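Local coordinates for oligopeptide ABC transporter OppAIV (Borrelia burgdorferi B31, PDB 4GL8), which probably binds oligopeptides outside the inner membrane and delivers them to an ABC transporter for uptake, at residues V129-S134 and S428-D433; K170-D175 and K464-R469; T249-Y254 and K272-R277; T317-V322 and F494-S499; E352-L357 and K395-N400. All blocks are in the same frame, centred on the assembly; numbering follows the deposited sequence.

Overall arrangement
Contacts 1, 2 and 4 are buried, whereas contacts 3 and 5 are only partly so and lie farther from the centre of the chain. Contacts 1 and 2 are neighbours, with centres about 11 Å apart, and Asp175 of one meets the backbone of Ala432 of the other. Contact 1 differs from the rest in reaching the bound peptide. Strand 492-504 passes through contact 4 and also packs against contact 3, while helix 380-397 ends in contact 5 and covers part of contact 4. Contacts 1, 4 and 5 rest on methyl packing, contact 2 on a water bridge, and contact 3 on tyrosines near an arginine.

Contact 1: residues V129-S134 and S428-D433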
# COMPACT_ATOMS: atom_id res chain seq x y z
N VAL A 129 -3.16 7.98 -10.20
CA VAL A 129 -2.61 9.01 -11.07
C VAL A 129 -2.18 10.29 -10.33
O VAL A 129 -1.27 10.99 -10.78
CB VAL A 129 -3.62 9.34 -12.20
CG1 VAL A 129 -4.79 10.19 -11.69
CG2 VAL A 129 -2.89 10.02 -13.36
N ASN A 130 -2.82 10.62 -9.21
CA ASN A 130 -2.42 11.83 -8.45
C ASN A 130 -1.00 11.81 -7.92
O ASN A 130 -0.36 12.85 -7.80
CB ASN A 130 -3.38 12.10 -7.30
CG ASN A 130 -4.62 12.80 -7.78
OD1 ASN A 130 -4.70 13.21 -8.94
ND2 ASN A 130 -5.57 12.98 -6.90
N MET A 131 -0.49 10.62 -7.64
CA MET A 131 0.91 10.47 -7.26
C MET A 131 1.87 10.94 -8.38
O MET A 131 2.85 11.65 -8.11
CB MET A 131 1.16 9.03 -6.88
CG MET A 131 2.60 8.76 -6.50
SD MET A 131 2.75 7.16 -5.70
CE MET A 131 1.86 7.50 -4.21
N ILE A 132 1.59 10.58 -9.63
CA ILE A 132 2.37 11.06 -10.74
C ILE A 132 2.25 12.58 -10.94
O ILE A 132 3.25 13.24 -11.17
CB ILE A 132 1.99 10.38 -12.07
CG1 ILE A 132 2.03 8.88 -11.95
CG2 ILE A 132 2.97 10.77 -13.17
CD1 ILE A 132 3.34 8.37 -11.39
N LYS A 133 1.03 13.10 -10.90
CA LYS A 133 0.74 14.52 -11.11
C LYS A 133 1.37 15.44 -10.06
O LYS A 133 1.77 16.56 -10.36
CB LYS A 133 -0.77 14.76 -11.13
CG LYS A 133 -1.46 14.09 -12.31
CD LYS A 133 -2.95 13.83 -12.12
CE LYS A 133 -3.74 15.08 -11.81
NZ LYS A 133 -5.10 14.73 -11.34
N SER A 134 1.45 14.98 -8.83
CA SER A 134 2.04 15.78 -7.77
C SER A 134 3.57 15.83 -7.84
O SER A 134 4.16 16.68 -7.22
CB SER A 134 1.57 15.29 -6.38
OG SER A 134 2.14 14.03 -6.06
N SER A 428 -0.51 1.10 3.64
CA SER A 428 0.86 0.68 3.61
C SER A 428 1.62 1.72 2.80
O SER A 428 1.22 2.05 1.67
CB SER A 428 0.94 -0.74 3.01
OG SER A 428 2.04 -0.85 2.15
N GLY A 429 2.68 2.26 3.39
CA GLY A 429 3.54 3.27 2.79
C GLY A 429 4.09 2.85 1.44
O GLY A 429 4.53 1.70 1.25
N ASP A 430 4.03 3.77 0.49
CA ASP A 430 4.47 3.53 -0.86
C ASP A 430 5.89 4.03 -1.05
O ASP A 430 6.49 3.74 -2.07
CB ASP A 430 3.53 4.23 -1.84
CG ASP A 430 2.08 3.71 -1.77
OD1 ASP A 430 1.89 2.47 -1.62
OD2 ASP A 430 1.15 4.55 -1.87
N TYR A 431 6.41 4.81 -0.10
CA TYR A 431 7.78 5.32 -0.16
C TYR A 431 8.19 5.79 1.22
O TYR A 431 7.35 5.97 2.08
CB TYR A 431 7.92 6.43 -1.23
CG TYR A 431 6.94 7.59 -1.13
CD1 TYR A 431 5.75 7.59 -1.85
CD2 TYR A 431 7.21 8.69 -0.34
CE1 TYR A 431 4.87 8.65 -1.76
CE2 TYR A 431 6.32 9.76 -0.24
CZ TYR A 431 5.16 9.73 -0.94
OH TYR A 431 4.30 10.81 -0.81
N ALA A 432 9.50 6.00 1.42
CA ALA A 432 10.07 6.20 2.75
C ALA A 432 9.98 7.66 3.22
O ALA A 432 10.98 8.31 3.43
CB ALA A 432 11.53 5.74 2.72
N ASP A 433 8.77 8.19 3.37
CA ASP A 433 8.57 9.57 3.85
C ASP A 433 7.14 9.68 4.38
O ASP A 433 6.22 9.13 3.79
CB ASP A 433 8.84 10.57 2.73
CG ASP A 433 8.66 12.02 3.17
OD1 ASP A 433 9.68 12.66 3.49
OD2 ASP A 433 7.50 12.52 3.19
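Met131 meets Asp430 and Tyr431 in a small, buried van der Waals contact that joins helix 129-135 to the loop between strand 422-428 and helix 435-438, beside the bound peptide. The backbones stay well apart, the nearest pair of CA atoms, those of Met131 and Asp430, being 10.1 Å from each other, and the Met131 side chain spans the gap and touches with its terminal methyl alone. The Met131 chain runs out extended, with CG anti to the backbone N (chi1 178°), and then bends at the thioether (chi3 -67°), which delivers CE between two partners. Met131 CE lies 3.8 Å from Asp430 OD2 and 4.0 Å from Tyr431 CE1. It reaches the tyrosine ring at its edge, near the ring plane, so this is not packing over a face. Only 94 Å² is buried, and no hydrogen bond crosses between the segments.

The partners of the methyl are held by other parts of the fold. Tyr431 lies nearly parallel to the ring of Tyr172, and its side chain also touches Asp175 and Met176 of helix 173-176. Asp430 OD1 takes a hydrogen bond from the backbone of the bound peptide, while the backbone N of Asp430 bonds to Thr436 OG1. On the far side of the helix, Lys133 NZ holds Asn130 OD1 at 2.9 Å.

Met131 thus offers a carbon, not a proton donor, to OD2, while OD1 of the same carboxylate is engaged by the peptide. This is consistent with a second-shell position for Met131; polar contact with the peptide comes from Asp430 and the Ser428 backbone.

Contact 2: residues K170-D175 and K464-R469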
# COMPACT_ATOMS: atom_id res chain seq x y z
N LYS A 170 12.47 16.59 -4.34
CA LYS A 170 11.87 15.59 -3.50
C LYS A 170 12.91 14.52 -3.23
O LYS A 170 13.15 13.69 -4.10
CB LYS A 170 10.69 14.95 -4.19
CG LYS A 170 9.45 15.82 -4.18
CD LYS A 170 8.32 15.15 -4.92
CE LYS A 170 6.97 15.79 -4.62
NZ LYS A 170 7.02 17.25 -4.83
N PRO A 171 13.48 14.51 -2.01
CA PRO A 171 14.52 13.56 -1.62
C PRO A 171 14.06 12.12 -1.65
O PRO A 171 14.88 11.23 -1.84
CB PRO A 171 14.87 13.97 -0.17
CG PRO A 171 14.35 15.38 -0.03
CD PRO A 171 13.12 15.40 -0.88
N TYR A 172 12.76 11.89 -1.48
CA TYR A 172 12.21 10.53 -1.58
C TYR A 172 11.75 10.11 -2.99
O TYR A 172 11.19 9.04 -3.17
CB TYR A 172 11.03 10.38 -0.60
CG TYR A 172 10.05 11.51 -0.67
CD1 TYR A 172 10.21 12.62 0.14
CD2 TYR A 172 8.99 11.49 -1.57
CE1 TYR A 172 9.32 13.68 0.07
CE2 TYR A 172 8.08 12.53 -1.62
CZ TYR A 172 8.26 13.63 -0.80
OH TYR A 172 7.41 14.69 -0.85
N PHE A 173 11.95 10.94 -4.00
CA PHE A 173 11.58 10.52 -5.38
C PHE A 173 12.17 9.16 -5.82
O PHE A 173 11.47 8.28 -6.35
CB PHE A 173 11.97 11.60 -6.38
CG PHE A 173 11.65 11.24 -7.79
CD1 PHE A 173 10.34 11.00 -8.18
CD2 PHE A 173 12.66 11.12 -8.74
CE1 PHE A 173 10.03 10.67 -9.48
CE2 PHE A 173 12.35 10.78 -10.05
CZ PHE A 173 11.03 10.57 -10.41
N LEU A 174 13.46 8.97 -5.64
CA LEU A 174 14.05 7.68 -6.03
C LEU A 174 13.31 6.48 -5.40
O LEU A 174 13.02 5.49 -6.06
CB LEU A 174 15.56 7.63 -5.72
CG LEU A 174 16.44 8.69 -6.40
CD1 LEU A 174 17.86 8.75 -5.84
CD2 LEU A 174 16.50 8.41 -7.90
N ASP A 175 12.98 6.57 -4.12
CA ASP A 175 12.37 5.44 -3.44
C ASP A 175 10.94 5.21 -3.98
O ASP A 175 10.44 4.09 -4.03
CB ASP A 175 12.37 5.69 -1.94
CG ASP A 175 12.01 4.48 -1.17
OD1 ASP A 175 12.76 3.49 -1.25
OD2 ASP A 175 10.96 4.49 -0.52
N LYS A 464 2.70 23.52 1.29
CA LYS A 464 3.87 24.19 1.88
C LYS A 464 5.06 23.26 2.09
O LYS A 464 6.21 23.58 1.77
CB LYS A 464 3.51 24.82 3.23
CG LYS A 464 3.22 26.31 3.18
CD LYS A 464 3.04 26.90 4.59
CE LYS A 464 4.36 26.87 5.32
NZ LYS A 464 4.65 28.13 6.07
N SER A 465 4.77 22.11 2.67
CA SER A 465 5.82 21.12 2.84
C SER A 465 6.49 20.71 1.50
O SER A 465 7.70 20.48 1.50
CB SER A 465 5.31 19.92 3.63
OG SER A 465 4.59 19.02 2.84
N ASP A 466 5.75 20.67 0.39
CA ASP A 466 6.34 20.30 -0.89
C ASP A 466 7.33 21.34 -1.34
O ASP A 466 8.29 21.02 -2.04
CB ASP A 466 5.30 20.14 -2.01
CG ASP A 466 4.40 18.94 -1.83
OD1 ASP A 466 4.84 17.94 -1.21
OD2 ASP A 466 3.25 19.00 -2.33
N ASN A 467 7.11 22.58 -0.93
CA ASN A 467 7.99 23.70 -1.31
C ASN A 467 9.08 24.10 -0.28
O ASN A 467 9.76 25.13 -0.44
CB ASN A 467 7.10 24.90 -1.66
CG ASN A 467 6.22 24.64 -2.89
OD1 ASN A 467 5.01 24.71 -2.82
ND2 ASN A 467 6.85 24.34 -4.02
N GLU A 468 9.24 23.32 0.77
CA GLU A 468 10.21 23.67 1.82
C GLU A 468 11.37 22.69 1.75
O GLU A 468 11.22 21.49 2.00
CB GLU A 468 9.54 23.63 3.19
CG GLU A 468 10.44 23.93 4.37
CD GLU A 468 11.21 25.22 4.19
OE1 GLU A 468 10.60 26.33 4.24
OE2 GLU A 468 12.43 25.10 3.95
N ARG A 469 12.54 23.20 1.40
CA ARG A 469 13.69 22.38 1.10
C ARG A 469 14.45 22.06 2.37
O ARG A 469 15.25 21.15 2.38
CB ARG A 469 14.61 23.11 0.10
O HOH W 1 8.74 18.74 -3.14
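Lys170 and Asp466 are joined most closely through one water, and the direct approach of their charged groups is looser. The water accepts from Lys170 NZ at 2.8 Å and donates to the backbone carbonyl Asp466 O at 2.6 Å, which makes a short, well-formed bridge. Asp466 O sits where helix 456-466 ends, since Asn467 is the first residue to leave helical backbone angles, and it also has a weak hydrogen bond from Ser168 OG.

The carboxylate side is slack by comparison. Lys170 NZ stands 4.3 Å from Asp466 OD1, too far for a salt bridge although the charges are opposite. From the other partner, Tyr172 OH comes to 4.2 Å of the same Asp466 OD1, again without a hydrogen bond; the Tyr172 side chain comes in roughly perpendicular to that of Asp466, with ring and carboxylate planes 51° apart. The Tyr172 side chain itself is packed in, touching Asp433 and Arg474. The type I turn from Lys170 to Phe173, closed by Phe173 N to Lys170 O at 3.0 Å, carries both Lys170 and Tyr172 to this helix end.

With 76 Å² buried, the join relies on polar reach more than on packing. The ammonium is placed, through water, at the negative end of a helix and near a carboxylate, and both would be expected to stabilise its positive charge.

Contact 3: residues T249-Y254 and K272-R277; sequences TAYNMY and KDLKLR
Tyr251 and Leu274 mark the closest backbone approach of the two segments, and even there the CA atoms stand 10.6 Å apart. Residues 249-254 are helical throughout, whereas 272-277 begins helical and includes a type I turn from Leu274 to Arg277, closed by Arg277 N to Leu274 O at 2.8 Å. Long side chains therefore have to close the gap, and the helical spacing of three residues between Tyr251 and Tyr254 sends both rings toward the turn.

Both tyrosines carry CG anti to the backbone N (chi1 -177° for Tyr251), which extends the rings away from their helix. The methyl CD2 of Leu274 comes obliquely to the Tyr251 ring, 3.7 Å from Tyr251 CE1 and 3.6 Å from Tyr251 OH, the two side chains running past each other in opposite senses. Arg277 reaches back over the same gap with a bend at chi3 (52°). Its NH2 stands 3.8 Å from Tyr254 CE2, in the plane of that ring and at its edge, with the guanidinium turned 77° from the ring plane; this excludes a flat stack. Arg277 NH1 is farther off, 4.1 Å from Tyr251 OH. No hydrogen bond crosses the contact. Tyr254 OH and Arg277 NH2 instead share Asp279 OD1, the arginine in a salt bridge.

Around the contact, Leu503 of strand 492-504 touches both tyrosines and Arg277, Ile262 of strand 261-263 packs on Tyr254, and Tyr280 of strand 280-285 lies against Leu274.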
# COMPACT_ATOMS: atom_id res chain seq x y z
N THR A 249 -7.19 -22.82 6.64
CA THR A 249 -6.94 -23.69 5.50
C THR A 249 -5.48 -23.56 5.12
O THR A 249 -4.75 -24.55 5.01
CB THR A 249 -7.79 -23.27 4.30
OG1 THR A 249 -9.17 -23.36 4.68
CG2 THR A 249 -7.50 -24.17 3.09
N ALA A 250 -5.05 -22.31 4.95
CA ALA A 250 -3.66 -22.00 4.70
C ALA A 250 -2.71 -22.63 5.74
O ALA A 250 -1.66 -23.18 5.39
CB ALA A 250 -3.47 -20.48 4.65
N TYR A 251 -3.08 -22.54 7.02
CA TYR A 251 -2.19 -23.05 8.06
C TYR A 251 -2.11 -24.58 8.03
O TYR A 251 -1.02 -25.14 8.25
CB TYR A 251 -2.63 -22.56 9.43
CG TYR A 251 -1.72 -22.98 10.54
CD1 TYR A 251 -0.37 -22.65 10.51
CD2 TYR A 251 -2.20 -23.69 11.64
CE1 TYR A 251 0.47 -23.02 11.53
CE2 TYR A 251 -1.37 -24.06 12.67
CZ TYR A 251 -0.03 -23.72 12.62
OH TYR A 251 0.82 -24.08 13.62
N ASN A 252 -3.23 -25.23 7.70
CA ASN A 252 -3.27 -26.69 7.62
C ASN A 252 -2.48 -27.19 6.42
O ASN A 252 -1.80 -28.20 6.49
CB ASN A 252 -4.71 -27.19 7.56
CG ASN A 252 -5.42 -27.13 8.91
OD1 ASN A 252 -4.80 -27.20 9.98
ND2 ASN A 252 -6.76 -27.04 8.87
N MET A 253 -2.54 -26.44 5.32
CA MET A 253 -1.71 -26.75 4.16
C MET A 253 -0.22 -26.61 4.46
O MET A 253 0.58 -27.38 3.94
CB MET A 253 -2.07 -25.85 2.99
CG MET A 253 -3.34 -26.28 2.30
SD MET A 253 -3.91 -25.01 1.17
CE MET A 253 -2.78 -25.18 -0.22
N TYR A 254 0.14 -25.63 5.28
CA TYR A 254 1.52 -25.38 5.63
C TYR A 254 2.06 -26.49 6.57
O TYR A 254 3.19 -26.94 6.41
CB TYR A 254 1.64 -23.98 6.25
CG TYR A 254 3.04 -23.64 6.70
CD1 TYR A 254 3.93 -23.04 5.83
CD2 TYR A 254 3.48 -23.96 7.98
CE1 TYR A 254 5.21 -22.72 6.22
CE2 TYR A 254 4.78 -23.66 8.38
CZ TYR A 254 5.65 -23.05 7.49
OH TYR A 254 6.94 -22.75 7.84
N LYS A 272 -0.16 -17.05 19.92
CA LYS A 272 0.61 -17.38 21.13
C LYS A 272 1.55 -18.54 20.86
O LYS A 272 2.70 -18.53 21.30
CB LYS A 272 -0.32 -17.73 22.30
N ASP A 273 1.06 -19.54 20.13
CA ASP A 273 1.85 -20.72 19.77
C ASP A 273 2.85 -20.45 18.64
O ASP A 273 3.99 -20.87 18.69
CB ASP A 273 0.92 -21.88 19.36
CG ASP A 273 0.00 -22.36 20.50
OD1 ASP A 273 -0.03 -21.72 21.58
OD2 ASP A 273 -0.68 -23.40 20.30
N LEU A 274 2.41 -19.74 17.60
CA LEU A 274 3.26 -19.50 16.43
C LEU A 274 4.58 -18.81 16.82
O LEU A 274 5.63 -19.20 16.36
CB LEU A 274 2.53 -18.69 15.35
CG LEU A 274 1.19 -19.22 14.83
CD1 LEU A 274 0.59 -18.28 13.78
CD2 LEU A 274 1.32 -20.62 14.27
N LYS A 275 4.51 -17.81 17.69
CA LYS A 275 5.72 -17.09 18.14
C LYS A 275 6.83 -18.03 18.62
O LYS A 275 8.00 -17.71 18.49
CB LYS A 275 5.40 -16.13 19.29
CG LYS A 275 4.52 -14.94 18.96
CD LYS A 275 4.15 -14.21 20.24
CE LYS A 275 3.44 -12.91 19.94
NZ LYS A 275 3.05 -12.20 21.19
N LEU A 276 6.46 -19.16 19.22
CA LEU A 276 7.44 -20.13 19.71
C LEU A 276 8.15 -20.93 18.61
O LEU A 276 9.16 -21.57 18.88
CB LEU A 276 6.79 -21.14 20.68
CG LEU A 276 6.02 -20.66 21.92
CD1 LEU A 276 6.06 -21.75 22.98
CD2 LEU A 276 6.53 -19.33 22.49
N ARG A 277 7.62 -20.90 17.39
CA ARG A 277 8.15 -21.74 16.32
C ARG A 277 9.36 -21.10 15.68
O ARG A 277 9.53 -19.88 15.69
CB ARG A 277 7.12 -21.98 15.23
CG ARG A 277 5.79 -22.57 15.71
CD ARG A 277 4.74 -22.47 14.60
NE ARG A 277 5.23 -23.02 13.34
CZ ARG A 277 5.24 -24.31 13.03
NH1 ARG A 277 4.78 -25.21 13.89
NH2 ARG A 277 5.72 -24.71 11.87

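Contact 4: residues T317-V322 and F494-S499; sequences TLTESV and FLNITS
A classic beta bulge in strand 492-504, where Leu495 and Asn496 both face Ser289, supplies the strand side of this contact, and Leu318 and Thr319 of helix 315-323 pack onto it. The bulge is visible in the backbone: Leu495 has a psi of -55°, far from that of a regular strand. Leu495 CD2 faces Leu318 CD2 at 4.4 Å, a loose apolar meeting, while the CB of Asn496 is directed toward the helix.

The amide nitrogen of Asn496 lies among methyl groups. Asn496 ND2 is 4.0 Å from Leu318 CD2 and 4.2 Å from Thr319 CG2, and the stem below it, Asn496 CB, comes to 4.1 Å from Thr319 CG2. The Leu318 side chain stands roughly perpendicular to that of Asn496, whereas Thr319 and Asn496 lie side by side, pointing opposite ways. Thr319 can present a methyl here because its chi1 of 55° sets OG1 between the backbone N and the carbonyl carbon, where the hydroxyl bonds to Lys316 O, and CG2 is left to face the strand.

The helix thus lies against a long strand that pairs antiparallel with 280-285, 287-293 and 328-329. The axes of 317-322 and 494-499 approach to 9.5 Å and are inclined by 55°, and the helix segment contains a wider pi-type turn at 318-322. The nearest CA pair, Thr319 and Asn496, is 7.9 Å apart. Helix 380-397 also packs here, with Phe388 on Leu318 and Ile389 on Leu495. Pro329 of strand 328-329 and Ser327 touch Thr319.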
# COMPACT_ATOMS: atom_id res chain seq x y z
N THR A 317 -5.29 -2.66 24.66
CA THR A 317 -5.91 -3.99 24.77
C THR A 317 -6.02 -4.63 23.38
O THR A 317 -5.84 -5.84 23.25
CB THR A 317 -7.29 -3.87 25.43
OG1 THR A 317 -7.10 -3.51 26.79
CG2 THR A 317 -8.08 -5.15 25.35
N LEU A 318 -6.28 -3.82 22.36
CA LEU A 318 -6.37 -4.33 20.99
C LEU A 318 -5.04 -4.95 20.55
O LEU A 318 -5.02 -6.05 20.01
CB LEU A 318 -6.81 -3.26 20.00
CG LEU A 318 -6.78 -3.64 18.50
CD1 LEU A 318 -7.69 -4.83 18.18
CD2 LEU A 318 -7.17 -2.46 17.64
N THR A 319 -3.94 -4.24 20.79
CA THR A 319 -2.63 -4.77 20.38
C THR A 319 -2.16 -5.93 21.29
O THR A 319 -1.56 -6.87 20.79
CB THR A 319 -1.53 -3.68 20.25
OG1 THR A 319 -1.43 -2.95 21.45
CG2 THR A 319 -1.87 -2.72 19.15
N GLU A 320 -2.46 -5.90 22.59
CA GLU A 320 -1.91 -6.93 23.50
C GLU A 320 -2.77 -8.19 23.70
O GLU A 320 -2.24 -9.24 24.05
CB GLU A 320 -1.57 -6.32 24.85
CG GLU A 320 -0.59 -5.16 24.73
CD GLU A 320 -0.19 -4.58 26.06
OE1 GLU A 320 -0.95 -4.72 27.06
OE2 GLU A 320 0.91 -3.98 26.10
N SER A 321 -4.08 -8.08 23.49
CA SER A 321 -5.00 -9.21 23.73
C SER A 321 -5.67 -9.73 22.47
O SER A 321 -6.06 -10.88 22.42
CB SER A 321 -6.07 -8.81 24.75
N VAL A 322 -5.80 -8.91 21.44
CA VAL A 322 -6.49 -9.34 20.22
C VAL A 322 -5.55 -9.61 19.05
O VAL A 322 -5.65 -10.63 18.39
CB VAL A 322 -7.52 -8.29 19.76
CG1 VAL A 322 -8.25 -8.79 18.52
CG2 VAL A 322 -8.48 -7.95 20.90
N PHE A 494 -7.73 6.33 14.19
CA PHE A 494 -6.40 5.78 14.02
C PHE A 494 -6.11 4.83 15.17
O PHE A 494 -6.31 5.17 16.35
CB PHE A 494 -5.36 6.90 13.98
CG PHE A 494 -5.55 7.85 12.84
CD1 PHE A 494 -5.11 7.52 11.58
CD2 PHE A 494 -6.18 9.07 13.02
CE1 PHE A 494 -5.30 8.39 10.51
CE2 PHE A 494 -6.35 9.96 11.97
CZ PHE A 494 -5.93 9.62 10.71
N LEU A 495 -5.62 3.65 14.83
CA LEU A 495 -5.53 2.55 15.78
C LEU A 495 -4.12 2.08 16.13
O LEU A 495 -3.77 1.98 17.30
CB LEU A 495 -6.33 1.36 15.25
CG LEU A 495 -7.85 1.56 15.20
CD1 LEU A 495 -8.51 0.43 14.45
CD2 LEU A 495 -8.42 1.64 16.59
N ASN A 496 -3.32 1.74 15.14
CA ASN A 496 -1.97 1.30 15.44
C ASN A 496 -1.06 1.35 14.24
O ASN A 496 -1.50 1.59 13.11
CB ASN A 496 -1.96 -0.11 16.05
CG ASN A 496 -2.65 -1.11 15.16
OD1 ASN A 496 -2.17 -1.44 14.08
ND2 ASN A 496 -3.80 -1.61 15.62
N ILE A 497 0.23 1.19 14.53
CA ILE A 497 1.24 1.01 13.52
C ILE A 497 1.46 -0.48 13.46
O ILE A 497 1.82 -1.11 14.46
CB ILE A 497 2.57 1.66 13.92
CG1 ILE A 497 2.37 3.13 14.32
CG2 ILE A 497 3.59 1.44 12.79
CD1 ILE A 497 1.83 4.05 13.22
N THR A 498 1.28 -1.05 12.28
CA THR A 498 1.15 -2.51 12.11
C THR A 498 2.46 -3.27 12.27
O THR A 498 3.51 -2.75 11.93
CB THR A 498 0.56 -2.78 10.71
OG1 THR A 498 -0.84 -2.47 10.72
CG2 THR A 498 0.79 -4.23 10.27
N SER A 499 2.38 -4.49 12.79
CA SER A 499 3.45 -5.49 12.69
C SER A 499 2.91 -6.71 11.99
O SER A 499 1.91 -7.25 12.42
CB SER A 499 3.93 -5.91 14.08
OG SER A 499 4.56 -4.82 14.74

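Contact 5: residues E352-L357 and K395-N400; sequences EMAKKL and KNLNIN
Ala354 and Leu397 form the apolar centre of the contact, with Ala354 CB and Leu397 CD2 3.7 Å apart. The same Leu397 methyl also rests on the helix backbone, lying 3.7 Å from Ala354 C. Beside it, the carbonyl oxygen of Asn396 points end-on at the aliphatic stem of Lys355: Lys355 CG is 3.2 Å and Lys355 CD 3.5 Å from Asn396 O. These are carbon-to-oxygen approaches, and no hydrogen bond crosses the contact. Such close packing fits the backbones, since the CA atoms of Lys355 and Leu397 are only 5.8 Å apart.

One step outward, Lys355 bends at chi3 (64°) and its NZ forms a salt bridge with Glu352 OE2 at 2.9 Å, met on the syn side and 25° out of the carboxylate plane. The stem is thereby tethered at its charged end within its own helix. On the other segment, Asn396 ND2 is bonded to Ala312 O, and the positive phi of Asn398 marks where the chain turns out of helix 380-397.

Leu397 also packs on Leu358 of helix 351-361 and on Ala312. Phe311 of helix 303-311 lies against Ala354, so three helices converge where helix 380-397 ends, just before strand 401-406.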
# COMPACT_ATOMS: atom_id res chain seq x y z
N GLU A 352 -14.62 7.89 29.48
CA GLU A 352 -15.43 8.93 30.09
C GLU A 352 -15.56 10.14 29.17
O GLU A 352 -16.66 10.67 28.97
CB GLU A 352 -14.91 9.32 31.47
CG GLU A 352 -15.13 8.23 32.53
CD GLU A 352 -16.62 7.82 32.69
OE1 GLU A 352 -17.43 8.65 33.15
OE2 GLU A 352 -16.98 6.65 32.37
N MET A 353 -14.44 10.55 28.58
CA MET A 353 -14.45 11.64 27.65
C MET A 353 -15.23 11.27 26.38
O MET A 353 -15.96 12.09 25.88
CB MET A 353 -13.03 12.09 27.33
CG MET A 353 -13.00 13.13 26.23
SD MET A 353 -11.55 14.19 26.14
CE MET A 353 -10.32 13.28 27.11
N ALA A 354 -15.13 10.03 25.91
CA ALA A 354 -15.93 9.54 24.77
C ALA A 354 -17.45 9.70 25.02
O ALA A 354 -18.18 10.32 24.22
CB ALA A 354 -15.57 8.10 24.44
N LYS A 355 -17.90 9.23 26.17
CA LYS A 355 -19.30 9.37 26.58
C LYS A 355 -19.78 10.80 26.63
O LYS A 355 -20.92 11.10 26.28
CB LYS A 355 -19.50 8.76 27.96
CG LYS A 355 -19.45 7.24 27.94
CD LYS A 355 -19.15 6.64 29.29
CE LYS A 355 -20.25 6.94 30.29
NZ LYS A 355 -19.80 6.68 31.69
N LYS A 356 -18.91 11.67 27.10
CA LYS A 356 -19.25 13.07 27.29
C LYS A 356 -19.47 13.74 25.93
O LYS A 356 -20.45 14.43 25.71
CB LYS A 356 -18.13 13.72 28.08
CG LYS A 356 -18.15 15.23 28.12
CD LYS A 356 -19.42 15.77 28.75
CE LYS A 356 -19.36 17.29 28.85
NZ LYS A 356 -20.74 17.82 29.09
N LEU A 357 -18.53 13.50 25.00
CA LEU A 357 -18.65 14.01 23.63
C LEU A 357 -19.89 13.48 22.97
O LEU A 357 -20.58 14.20 22.28
CB LEU A 357 -17.44 13.57 22.81
CG LEU A 357 -16.16 14.31 23.20
CD1 LEU A 357 -14.96 13.37 23.05
CD2 LEU A 357 -16.03 15.62 22.40
N LYS A 395 -19.94 -1.52 24.71
CA LYS A 395 -19.59 -1.36 26.12
C LYS A 395 -19.36 0.10 26.56
O LYS A 395 -19.87 0.51 27.58
CB LYS A 395 -18.34 -2.19 26.44
CG LYS A 395 -17.96 -2.19 27.91
CD LYS A 395 -17.09 -3.39 28.29
CE LYS A 395 -15.75 -3.45 27.56
NZ LYS A 395 -14.82 -2.38 27.99
N ASN A 396 -18.61 0.90 25.81
CA ASN A 396 -18.22 2.23 26.32
C ASN A 396 -19.13 3.36 25.92
O ASN A 396 -19.16 4.39 26.58
CB ASN A 396 -16.81 2.58 25.87
CG ASN A 396 -15.78 1.63 26.42
OD1 ASN A 396 -15.89 1.19 27.55
ND2 ASN A 396 -14.76 1.31 25.63
N LEU A 397 -19.87 3.17 24.83
CA LEU A 397 -20.73 4.21 24.30
C LEU A 397 -22.20 3.79 24.25
O LEU A 397 -23.06 4.64 24.08
CB LEU A 397 -20.22 4.61 22.91
CG LEU A 397 -18.87 5.35 22.81
CD1 LEU A 397 -18.58 5.76 21.37
CD2 LEU A 397 -18.87 6.60 23.67
N ASN A 398 -22.48 2.49 24.46
CA ASN A 398 -23.82 1.94 24.28
C ASN A 398 -24.40 2.22 22.89
O ASN A 398 -25.59 2.49 22.75
CB ASN A 398 -24.79 2.45 25.36
CG ASN A 398 -26.04 1.58 25.46
OD1 ASN A 398 -25.99 0.40 25.15
ND2 ASN A 398 -27.15 2.17 25.87
N ILE A 399 -23.55 2.16 21.87
CA ILE A 399 -24.06 2.17 20.49
C ILE A 399 -23.83 0.81 19.83
O ILE A 399 -22.86 0.11 20.18
CB ILE A 399 -23.42 3.27 19.65
CG1 ILE A 399 -21.97 2.98 19.35
CG2 ILE A 399 -23.51 4.61 20.37
CD1 ILE A 399 -21.27 4.16 18.75
N ASN A 400 -24.72 0.49 18.87
CA ASN A 400 -24.71 -0.77 18.12
C ASN A 400 -24.33 -0.59 16.65
O ASN A 400 -24.89 0.25 15.94
CB ASN A 400 -26.09 -1.38 18.13
CG ASN A 400 -26.61 -1.58 19.53
OD1 ASN A 400 -26.16 -2.47 20.25
ND2 ASN A 400 -27.57 -0.77 19.92